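Local coordinates for glycosyl hydrolases family 31 family protein (Aspergillus niger, PDB 6DRU) that releases alpha-linked xylose from the non-reducing terminal glucose of xyloglucan oligosaccharides, as a family 31 glycoside hydrolase, at residues R543-P552 with Y643-V654; S45-E53 with Q233-R241. All blocks are in the same frame, centred on the assembly; numbering follows the deposited sequence.

Interaction 1. Residues R543-P552 with Y643-V654; sequences RWLAWTTFLP and YMFGPRLLVSPV
Trp-547 NE1 donates to Tyr-643 OH at 2.9 Å, at a junction between the TIM-barrel domain, represented by the last turns of helix 535-548, and a beta-hairpin of the C-terminal domain. The bond is bent, 130° at the hydrogen, and OH lies 24° out of the indole plane. The same hydroxyl also faces Phe-550 O, which lies at the tyrosine's ring edge, at a modelled separation so short that its length is doubtful. The Trp-547 and Tyr-643 rings meet rim to rim, so neither stacks on the other.

Across one face of the indole, Pro-653 CG makes a CH-pi contact, 3.6 Å from the centroid of the five-membered ring. Leu-551 CD1, from the chain just past the helix, covers the opposite face. With CG anti to the backbone N (chi1 -174°), the Phe-645 ring reaches across to lie with one face against the 550-551 peptide, Phe-550 C over its centre and Leu-551 N nearer the rim. Phe-550 packs with CB 3.7 Å from Val-651 CG2, while its ring edge meets Leu-649 CD1, 3.9 Å from CD1 of the phenylalanine.

Around this first shell, further bonds hold each side. Backbone bonds in both directions between Tyr-643 and Val-651 pair the hairpin strands, and Tyr-598 OH bonds to Phe-645 O. On the barrel side, Arg-592 gathers the carbonyls of Thr-549, Leu-551 and Pro-552, while Leu-495 and Val-499 of helix 492-508 touch Trp-547. At the far end Arg-543, its NH2 bonded to Ala-696 O, lays one guanidinium face on Val-654, with Arg-543 NH1 lying 3.6 Å from Val-654 CG2.

Interaction 2. Residues S45-E53 with Q233-R241; sequences SFIYDPPIE and QRISALTGR
This is a loop-to-helix-end contact: the C-terminal carbonyls of helix 228-239 receive backbone N-H groups from the loop between strands 28-35 and 66-68 of the N-terminal beta-sheet region. Tyr-48 N donates to Leu-238 O at 2.7 Å, nearly along the C=O axis, and Ile-52 N donates to Ala-237 O at 2.8 Å, in the carbonyl plane. Gly-240, with positive phi (142°), turns the chain out of the helix beside these acceptors. There Ile-52 CD1 lies 3.6 Å from Gly-240 CA, and Tyr-48 brings CE1, at its ring edge, 3.3 Å from Thr-239 O. Leu-238 CD2 lies alongside Pro-51 CG.

A polar cluster forms around Glu-53, at the end of the loop segment. Glu-53 OE2 accepts from Gln-233 NE2 through its syn lone pair at 2.6 Å; Arg-234 adds only a long salt bridge and has Asp-27 as a further partner. Arg-241, bent at chi2 (-81°), folds back on the helix, where NE meets Ser-236 OG and NH2 meets Gln-233 O. That same NH2 reaches Glu-53 OE1 at 3.0 Å: OE1 lies in the guanidinium plane, whereas NH2 approaches it from 66° out of the carboxylate plane.

Both contacts join regions far apart in sequence, but they share no secondary-structure element; their centres lie about 29 Å apart and their nearest atoms about 14 Å. Interaction 1 is wholly buried at the seam between the barrel and the C-terminal domain; its chemistry is largely aromatic and aliphatic, and the hydrogen bonds across it centre on one phenol oxygen. Interaction 2 is partly buried, on the N-terminal side of the molecule, and combines main-chain bonds to a helix end with a network of carboxylate, guanidinium and amide groups among partly exposed residues. Side chains supply the donors in interaction 1, whereas interaction 2 adds backbone N-H donors to its side-chain bonds.

Interaction 1. Residues R543-P552 with Y643-V654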
loop_
_atom_site.group_PDB
_atom_site.type_symbol
_atom_site.label_atom_id
_atom_site.label_comp_id
_atom_site.label_asym_id
_atom_site.label_seq_id
_atom_site.Cartn_x
_atom_site.Cartn_y
_atom_site.Cartn_z
ATOM N N ARG A 543 28.906 -32.977 30.110
ATOM C CA ARG A 543 27.643 -33.572 29.684
ATOM C C ARG A 543 27.313 -33.181 28.249
ATOM O O ARG A 543 26.876 -34.018 27.450
ATOM C CB ARG A 543 26.515 -33.144 30.623
ATOM C CG ARG A 543 26.651 -33.639 32.053
ATOM C CD ARG A 543 26.518 -35.148 32.129
ATOM N NE ARG A 543 26.265 -35.595 33.494
ATOM C CZ ARG A 543 26.118 -36.867 33.846
ATOM N NH1 ARG A 543 26.200 -37.823 32.930
ATOM N NH2 ARG A 543 25.888 -37.185 35.112
ATOM N N TRP A 544 27.524 -31.908 27.905
ATOM C CA TRP A 544 27.192 -31.417 26.571
ATOM C C TRP A 544 28.138 -31.990 25.521
ATOM O O TRP A 544 27.700 -32.449 24.460
ATOM C CB TRP A 544 27.234 -29.889 26.570
ATOM C CG TRP A 544 26.311 -29.231 25.594
ATOM C CD1 TRP A 544 26.045 -29.627 24.316
ATOM C CD2 TRP A 544 25.533 -28.050 25.819
ATOM N NE1 TRP A 544 25.149 -28.765 23.731
ATOM C CE2 TRP A 544 24.819 -27.788 24.633
ATOM C CE3 TRP A 544 25.370 -27.188 26.908
ATOM C CZ2 TRP A 544 23.957 -26.702 24.507
ATOM C CZ3 TRP A 544 24.515 -26.110 26.780
ATOM C CH2 TRP A 544 23.818 -25.877 25.590
ATOM N N LEU A 545 29.445 -31.960 25.800
ATOM C CA LEU A 545 30.428 -32.487 24.857
ATOM C C LEU A 545 30.202 -33.970 24.592
ATOM O O LEU A 545 30.415 -34.448 23.471
ATOM C CB LEU A 545 31.841 -32.238 25.392
ATOM C CG LEU A 545 33.057 -32.422 24.475
ATOM C CD1 LEU A 545 33.503 -33.876 24.392
ATOM C CD2 LEU A 545 32.768 -31.870 23.089
ATOM N N ALA A 546 29.775 -34.716 25.613
ATOM C CA ALA A 546 29.497 -36.135 25.427
ATOM C C ALA A 546 28.348 -36.349 24.449
ATOM O O ALA A 546 28.367 -37.294 23.653
ATOM C CB ALA A 546 29.188 -36.791 26.773
ATOM N N TRP A 547 27.339 -35.474 24.492
ATOM C CA TRP A 547 26.195 -35.618 23.597
ATOM C C TRP A 547 26.591 -35.384 22.146
ATOM O O TRP A 547 26.096 -36.069 21.244
ATOM C CB TRP A 547 25.082 -34.658 24.011
ATOM C CG TRP A 547 23.924 -34.647 23.062
ATOM C CD1 TRP A 547 23.330 -35.729 22.481
ATOM C CD2 TRP A 547 23.225 -33.496 22.575
ATOM N NE1 TRP A 547 22.300 -35.324 21.666
ATOM C CE2 TRP A 547 22.216 -33.957 21.706
ATOM C CE3 TRP A 547 23.353 -32.121 22.790
ATOM C CZ2 TRP A 547 21.342 -33.093 21.053
ATOM C CZ3 TRP A 547 22.484 -31.264 22.142
ATOM C CH2 TRP A 547 21.490 -31.753 21.285
ATOM N N THR A 548 27.482 -34.418 21.899
ATOM C CA THR A 548 27.880 -34.109 20.531
ATOM C C THR A 548 28.585 -35.279 19.857
ATOM O O THR A 548 28.674 -35.304 18.625
ATOM C CB THR A 548 28.783 -32.876 20.511
ATOM O OG1 THR A 548 30.029 -33.185 21.149
ATOM C CG2 THR A 548 28.118 -31.724 21.242
ATOM N N THR A 549 29.089 -36.243 20.632
ATOM C CA THR A 549 29.642 -37.455 20.036
ATOM C C THR A 549 28.588 -38.212 19.242
ATOM O O THR A 549 28.902 -38.822 18.214
ATOM C CB THR A 549 30.229 -38.358 21.122
ATOM O OG1 THR A 549 31.000 -37.570 22.040
ATOM C CG2 THR A 549 31.122 -39.428 20.502
ATOM N N PHE A 550 27.337 -38.176 19.696
ATOM C CA PHE A 550 26.258 -38.900 19.039
ATOM C C PHE A 550 25.327 -37.931 18.318
ATOM O O PHE A 550 24.104 -37.980 18.487
ATOM C CB PHE A 550 25.504 -39.750 20.062
ATOM C CG PHE A 550 26.393 -40.691 20.824
ATOM C CD1 PHE A 550 26.659 -41.959 20.335
ATOM C CD2 PHE A 550 26.976 -40.302 22.019
ATOM C CE1 PHE A 550 27.482 -42.823 21.027
ATOM C CE2 PHE A 550 27.801 -41.162 22.716
ATOM C CZ PHE A 550 28.054 -42.425 22.220
ATOM N N LEU A 551 25.908 -37.052 17.515
ATOM C CA LEU A 551 25.213 -36.106 16.659
ATOM C C LEU A 551 25.801 -36.202 15.263
ATOM O O LEU A 551 26.910 -36.719 15.085
ATOM C CB LEU A 551 25.344 -34.669 17.184
ATOM C CG LEU A 551 24.487 -34.301 18.391
ATOM C CD1 LEU A 551 24.792 -32.886 18.847
ATOM C CD2 LEU A 551 23.014 -34.450 18.048
ATOM N N PRO A 552 25.069 -35.743 14.240
ATOM C CA PRO A 552 25.592 -35.847 12.867
ATOM C C PRO A 552 26.975 -35.249 12.695
ATOM O O PRO A 552 27.774 -35.772 11.909
ATOM C CB PRO A 552 24.539 -35.095 12.045
ATOM C CG PRO A 552 23.277 -35.310 12.804
ATOM C CD PRO A 552 23.674 -35.262 14.257
ATOM N N TYR A 643 16.402 -40.102 21.258
ATOM C CA TYR A 643 16.338 -40.310 19.819
ATOM C C TYR A 643 17.220 -41.488 19.444
ATOM O O TYR A 643 18.099 -41.900 20.204
ATOM C CB TYR A 643 16.777 -39.061 19.048
ATOM C CG TYR A 643 18.225 -38.681 19.266
ATOM C CD1 TYR A 643 18.606 -37.922 20.365
ATOM C CD2 TYR A 643 19.208 -39.075 18.366
ATOM C CE1 TYR A 643 19.926 -37.570 20.565
ATOM C CE2 TYR A 643 20.530 -38.729 18.558
ATOM C CZ TYR A 643 20.884 -37.976 19.659
ATOM O OH TYR A 643 22.201 -37.626 19.857
ATOM N N MET A 644 16.971 -42.021 18.253
ATOM C CA MET A 644 17.813 -43.056 17.673
ATOM C C MET A 644 18.860 -42.388 16.789
ATOM O O MET A 644 18.518 -41.760 15.781
ATOM C CB MET A 644 16.975 -44.051 16.871
ATOM C CG MET A 644 16.068 -44.933 17.724
ATOM S SD MET A 644 16.927 -46.221 18.653
ATOM C CE MET A 644 17.545 -47.258 17.329
ATOM N N PHE A 645 20.129 -42.515 17.168
ATOM C CA PHE A 645 21.236 -42.026 16.348
ATOM C C PHE A 645 21.668 -43.167 15.439
ATOM O O PHE A 645 22.424 -44.053 15.845
ATOM C CB PHE A 645 22.383 -41.531 17.220
ATOM C CG PHE A 645 23.490 -40.884 16.446
ATOM C CD1 PHE A 645 23.249 -39.750 15.691
ATOM C CD2 PHE A 645 24.770 -41.407 16.472
ATOM C CE1 PHE A 645 24.266 -39.152 14.975
ATOM C CE2 PHE A 645 25.792 -40.811 15.758
ATOM C CZ PHE A 645 25.538 -39.681 15.010
ATOM N N GLY A 646 21.186 -43.146 14.202
ATOM C CA GLY A 646 21.324 -44.273 13.316
ATOM C C GLY A 646 20.322 -45.352 13.674
ATOM O O GLY A 646 19.445 -45.156 14.523
ATOM N N PRO A 647 20.434 -46.522 13.041
ATOM C CA PRO A 647 19.450 -47.587 13.282
ATOM C C PRO A 647 19.676 -48.386 14.556
ATOM O O PRO A 647 18.776 -49.141 14.950
ATOM C CB PRO A 647 19.604 -48.482 12.045
ATOM C CG PRO A 647 21.026 -48.311 11.651
ATOM C CD PRO A 647 21.380 -46.876 11.967
ATOM N N ARG A 648 20.819 -48.244 15.222
ATOM C CA ARG A 648 21.156 -49.126 16.333
ATOM C C ARG A 648 21.316 -48.426 17.675
ATOM O O ARG A 648 21.081 -49.059 18.705
ATOM C CB ARG A 648 22.451 -49.898 16.028
ATOM C CG ARG A 648 22.422 -50.671 14.719
ATOM C CD ARG A 648 21.695 -51.999 14.871
ATOM N NE ARG A 648 21.494 -52.670 13.588
ATOM C CZ ARG A 648 22.172 -53.742 13.190
ATOM N NH1 ARG A 648 23.095 -54.275 13.979
ATOM N NH2 ARG A 648 21.923 -54.288 12.007
ATOM N N LEU A 649 21.690 -47.150 17.702
ATOM C CA LEU A 649 21.990 -46.464 18.952
ATOM C C LEU A 649 20.786 -45.665 19.432
ATOM O O LEU A 649 20.117 -44.998 18.640
ATOM C CB LEU A 649 23.194 -45.535 18.782
ATOM C CG LEU A 649 24.541 -46.217 18.540
ATOM C CD1 LEU A 649 25.629 -45.184 18.307
ATOM C CD2 LEU A 649 24.900 -47.113 19.712
ATOM N N LEU A 650 20.513 -45.739 20.734
ATOM C CA LEU A 650 19.498 -44.918 21.385
ATOM C C LEU A 650 20.191 -44.015 22.395
ATOM O O LEU A 650 20.824 -44.505 23.336
ATOM C CB LEU A 650 18.438 -45.782 22.069
ATOM C CG LEU A 650 17.415 -45.024 22.916
ATOM C CD1 LEU A 650 16.307 -44.465 22.038
ATOM C CD2 LEU A 650 16.838 -45.912 24.007
ATOM N N VAL A 651 20.054 -42.703 22.213
ATOM C CA VAL A 651 20.789 -41.712 22.991
ATOM C C VAL A 651 19.808 -40.900 23.826
ATOM O O VAL A 651 18.685 -40.626 23.389
ATOM C CB VAL A 651 21.622 -40.792 22.071
ATOM C CG1 VAL A 651 22.466 -39.825 22.888
ATOM C CG2 VAL A 651 22.497 -41.622 21.140
ATOM N N SER A 652 20.237 -40.522 25.032
ATOM C CA SER A 652 19.445 -39.662 25.912
ATOM C C SER A 652 20.406 -38.878 26.795
ATOM O O SER A 652 20.962 -39.422 27.762
ATOM C CB SER A 652 18.459 -40.465 26.755
ATOM O OG SER A 652 17.766 -39.625 27.662
ATOM N N PRO A 653 20.631 -37.600 26.497
ATOM C CA PRO A 653 21.604 -36.822 27.271
ATOM C C PRO A 653 21.095 -36.498 28.667
ATOM O O PRO A 653 19.891 -36.394 28.910
ATOM C CB PRO A 653 21.784 -35.542 26.443
ATOM C CG PRO A 653 21.175 -35.838 25.107
ATOM C CD PRO A 653 20.097 -36.837 25.359
ATOM N N VAL A 654 22.041 -36.334 29.588
ATOM C CA VAL A 654 21.728 -35.908 30.948
ATOM C C VAL A 654 21.627 -34.389 30.962
ATOM O O VAL A 654 22.600 -33.689 30.666
ATOM C CB VAL A 654 22.784 -36.405 31.945
ATOM C CG1 VAL A 654 22.570 -35.764 33.307
ATOM C CG2 VAL A 654 22.732 -37.919 32.059
#

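Interaction 2. Residues S45-E53 with Q233-R241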
loop_
_atom_site.group_PDB
_atom_site.type_symbol
_atom_site.label_atom_id
_atom_site.label_comp_id
_atom_site.label_asym_id
_atom_site.label_seq_id
_atom_site.Cartn_x
_atom_site.Cartn_y
_atom_site.Cartn_z
ATOM N N SER A 45 11.273 -21.940 -7.158
ATOM C CA SER A 45 10.754 -23.232 -6.736
ATOM C C SER A 45 11.869 -24.020 -6.071
ATOM O O SER A 45 13.035 -23.921 -6.467
ATOM C CB SER A 45 10.186 -24.030 -7.919
ATOM O OG SER A 45 9.727 -25.305 -7.502
ATOM N N PHE A 46 11.508 -24.789 -5.049
ATOM C CA PHE A 46 12.467 -25.573 -4.285
ATOM C C PHE A 46 12.295 -27.070 -4.501
ATOM O O PHE A 46 12.969 -27.862 -3.834
ATOM C CB PHE A 46 12.357 -25.228 -2.799
ATOM C CG PHE A 46 12.659 -23.788 -2.492
ATOM C CD1 PHE A 46 13.968 -23.358 -2.336
ATOM C CD2 PHE A 46 11.635 -22.861 -2.371
ATOM C CE1 PHE A 46 14.251 -22.030 -2.060
ATOM C CE2 PHE A 46 11.911 -21.531 -2.094
ATOM C CZ PHE A 46 13.220 -21.115 -1.939
ATOM N N ILE A 47 11.417 -27.475 -5.413
ATOM C CA ILE A 47 11.181 -28.885 -5.698
ATOM C C ILE A 47 11.722 -29.211 -7.084
ATOM O O ILE A 47 11.823 -28.342 -7.958
ATOM C CB ILE A 47 9.687 -29.256 -5.590
ATOM C CG1 ILE A 47 8.877 -28.545 -6.673
ATOM C CG2 ILE A 47 9.154 -28.918 -4.206
ATOM C CD1 ILE A 47 7.467 -29.070 -6.818
ATOM N N TYR A 48 12.075 -30.480 -7.276
ATOM C CA TYR A 48 12.633 -30.956 -8.534
ATOM C C TYR A 48 11.519 -31.374 -9.484
ATOM O O TYR A 48 10.547 -32.015 -9.076
ATOM C CB TYR A 48 13.578 -32.137 -8.290
ATOM C CG TYR A 48 14.897 -31.758 -7.651
ATOM C CD1 TYR A 48 14.997 -31.556 -6.282
ATOM C CD2 TYR A 48 16.044 -31.611 -8.420
ATOM C CE1 TYR A 48 16.201 -31.211 -5.696
ATOM C CE2 TYR A 48 17.253 -31.267 -7.843
ATOM C CZ TYR A 48 17.326 -31.068 -6.482
ATOM O OH TYR A 48 18.528 -30.725 -5.904
ATOM N N ASP A 49 11.671 -31.015 -10.754
ATOM C CA ASP A 49 10.737 -31.425 -11.803
ATOM C C ASP A 49 11.534 -31.988 -12.971
ATOM O O ASP A 49 12.217 -31.217 -13.678
ATOM C CB ASP A 49 9.857 -30.263 -12.255
ATOM C CG ASP A 49 8.745 -30.707 -13.186
ATOM O OD1 ASP A 49 8.531 -31.931 -13.316
ATOM O OD2 ASP A 49 8.082 -29.831 -13.785
ATOM N N PRO A 50 11.492 -33.307 -13.213
ATOM C CA PRO A 50 10.723 -34.272 -12.422
ATOM C C PRO A 50 11.402 -34.563 -11.091
ATOM O O PRO A 50 12.571 -34.209 -10.936
ATOM C CB PRO A 50 10.703 -35.512 -13.316
ATOM C CG PRO A 50 11.993 -35.438 -14.053
ATOM C CD PRO A 50 12.263 -33.969 -14.282
ATOM N N PRO A 51 10.682 -35.163 -10.143
ATOM C CA PRO A 51 11.314 -35.531 -8.873
ATOM C C PRO A 51 12.537 -36.406 -9.101
ATOM O O PRO A 51 12.635 -37.126 -10.099
ATOM C CB PRO A 51 10.208 -36.292 -8.133
ATOM C CG PRO A 51 8.945 -35.732 -8.688
ATOM C CD PRO A 51 9.232 -35.427 -10.134
ATOM N N ILE A 52 13.481 -36.321 -8.158
ATOM C CA ILE A 52 14.717 -37.101 -8.226
ATOM C C ILE A 52 14.413 -38.578 -8.423
ATOM O O ILE A 52 15.196 -39.312 -9.039
ATOM C CB ILE A 52 15.558 -36.861 -6.951
ATOM C CG1 ILE A 52 16.158 -35.455 -6.959
ATOM C CG2 ILE A 52 16.667 -37.891 -6.813
ATOM C CD1 ILE A 52 16.644 -35.005 -5.601
ATOM N N GLU A 53 13.257 -39.024 -7.944
ATOM C CA GLU A 53 12.876 -40.425 -7.992
ATOM C C GLU A 53 11.358 -40.497 -8.060
ATOM O O GLU A 53 10.673 -39.912 -7.217
ATOM C CB GLU A 53 13.423 -41.155 -6.763
ATOM C CG GLU A 53 12.657 -42.371 -6.308
ATOM C CD GLU A 53 13.195 -42.897 -4.995
ATOM O OE1 GLU A 53 14.434 -42.963 -4.847
ATOM O OE2 GLU A 53 12.384 -43.229 -4.105
ATOM N N GLN A 233 11.575 -40.428 2.374
ATOM C CA GLN A 233 12.058 -40.823 1.056
ATOM C C GLN A 233 11.403 -39.988 -0.037
ATOM O O GLN A 233 12.052 -39.629 -1.027
ATOM C CB GLN A 233 11.794 -42.309 0.819
ATOM C CG GLN A 233 12.755 -42.970 -0.159
ATOM C CD GLN A 233 12.267 -44.332 -0.616
ATOM O OE1 GLN A 233 11.766 -45.124 0.181
ATOM N NE2 GLN A 233 12.419 -44.612 -1.904
ATOM N N ARG A 234 10.118 -39.666 0.131
ATOM C CA ARG A 234 9.406 -38.860 -0.854
ATOM C C ARG A 234 9.791 -37.388 -0.762
ATOM O O ARG A 234 9.933 -36.719 -1.792
ATOM C CB ARG A 234 7.899 -39.027 -0.670
ATOM C CG ARG A 234 7.420 -40.469 -0.716
ATOM C CD ARG A 234 7.331 -40.988 -2.139
ATOM N NE ARG A 234 6.799 -42.347 -2.191
ATOM C CZ ARG A 234 7.549 -43.441 -2.276
ATOM N NH1 ARG A 234 8.870 -43.341 -2.318
ATOM N NH2 ARG A 234 6.977 -44.636 -2.320
ATOM N N ILE A 235 9.956 -36.869 0.457
ATOM C CA ILE A 235 10.326 -35.466 0.631
ATOM C C ILE A 235 11.690 -35.201 0.008
ATOM O O ILE A 235 11.888 -34.208 -0.703
ATOM C CB ILE A 235 10.303 -35.084 2.122
ATOM C CG1 ILE A 235 8.876 -35.133 2.670
ATOM C CG2 ILE A 235 10.906 -33.703 2.334
ATOM C CD1 ILE A 235 8.799 -35.014 4.179
ATOM N N SER A 236 12.653 -36.089 0.265
ATOM C CA SER A 236 13.991 -35.918 -0.292
ATOM C C SER A 236 13.990 -36.062 -1.808
ATOM O O SER A 236 14.765 -35.386 -2.493
ATOM C CB SER A 236 14.955 -36.923 0.339
ATOM O OG SER A 236 14.506 -38.254 0.144
ATOM N N ALA A 237 13.136 -36.932 -2.351
ATOM C CA ALA A 237 13.012 -37.033 -3.800
ATOM C C ALA A 237 12.394 -35.783 -4.409
ATOM O O ALA A 237 12.608 -35.512 -5.594
ATOM C CB ALA A 237 12.182 -38.258 -4.179
ATOM N N LEU A 238 11.636 -35.018 -3.626
ATOM C CA LEU A 238 11.033 -33.788 -4.119
ATOM C C LEU A 238 11.960 -32.591 -3.975
ATOM O O LEU A 238 12.040 -31.761 -4.885
ATOM C CB LEU A 238 9.724 -33.509 -3.377
ATOM C CG LEU A 238 8.513 -34.343 -3.788
ATOM C CD1 LEU A 238 7.437 -34.269 -2.720
ATOM C CD2 LEU A 238 7.975 -33.879 -5.128
ATOM N N THR A 239 12.679 -32.491 -2.857
ATOM C CA THR A 239 13.422 -31.284 -2.528
ATOM C C THR A 239 14.934 -31.459 -2.534
ATOM O O THR A 239 15.652 -30.454 -2.504
ATOM C CB THR A 239 12.985 -30.762 -1.152
ATOM O OG1 THR A 239 13.326 -31.724 -0.148
ATOM C CG2 THR A 239 11.485 -30.545 -1.136
ATOM N N GLY A 240 15.440 -32.689 -2.572
ATOM C CA GLY A 240 16.874 -32.884 -2.643
ATOM C C GLY A 240 17.412 -34.043 -1.830
ATOM O O GLY A 240 17.048 -34.230 -0.665
ATOM N N ARG A 241 18.285 -34.834 -2.449
ATOM C CA ARG A 241 18.987 -35.921 -1.783
ATOM C C ARG A 241 20.376 -35.444 -1.380
ATOM O O ARG A 241 21.137 -34.954 -2.222
ATOM C CB ARG A 241 19.090 -37.146 -2.693
ATOM C CG ARG A 241 17.779 -37.889 -2.894
ATOM C CD ARG A 241 17.481 -38.814 -1.724
ATOM N NE ARG A 241 16.146 -39.396 -1.818
ATOM C CZ ARG A 241 15.805 -40.342 -2.688
ATOM N NH1 ARG A 241 16.704 -40.812 -3.544
ATOM N NH2 ARG A 241 14.567 -40.817 -2.705
#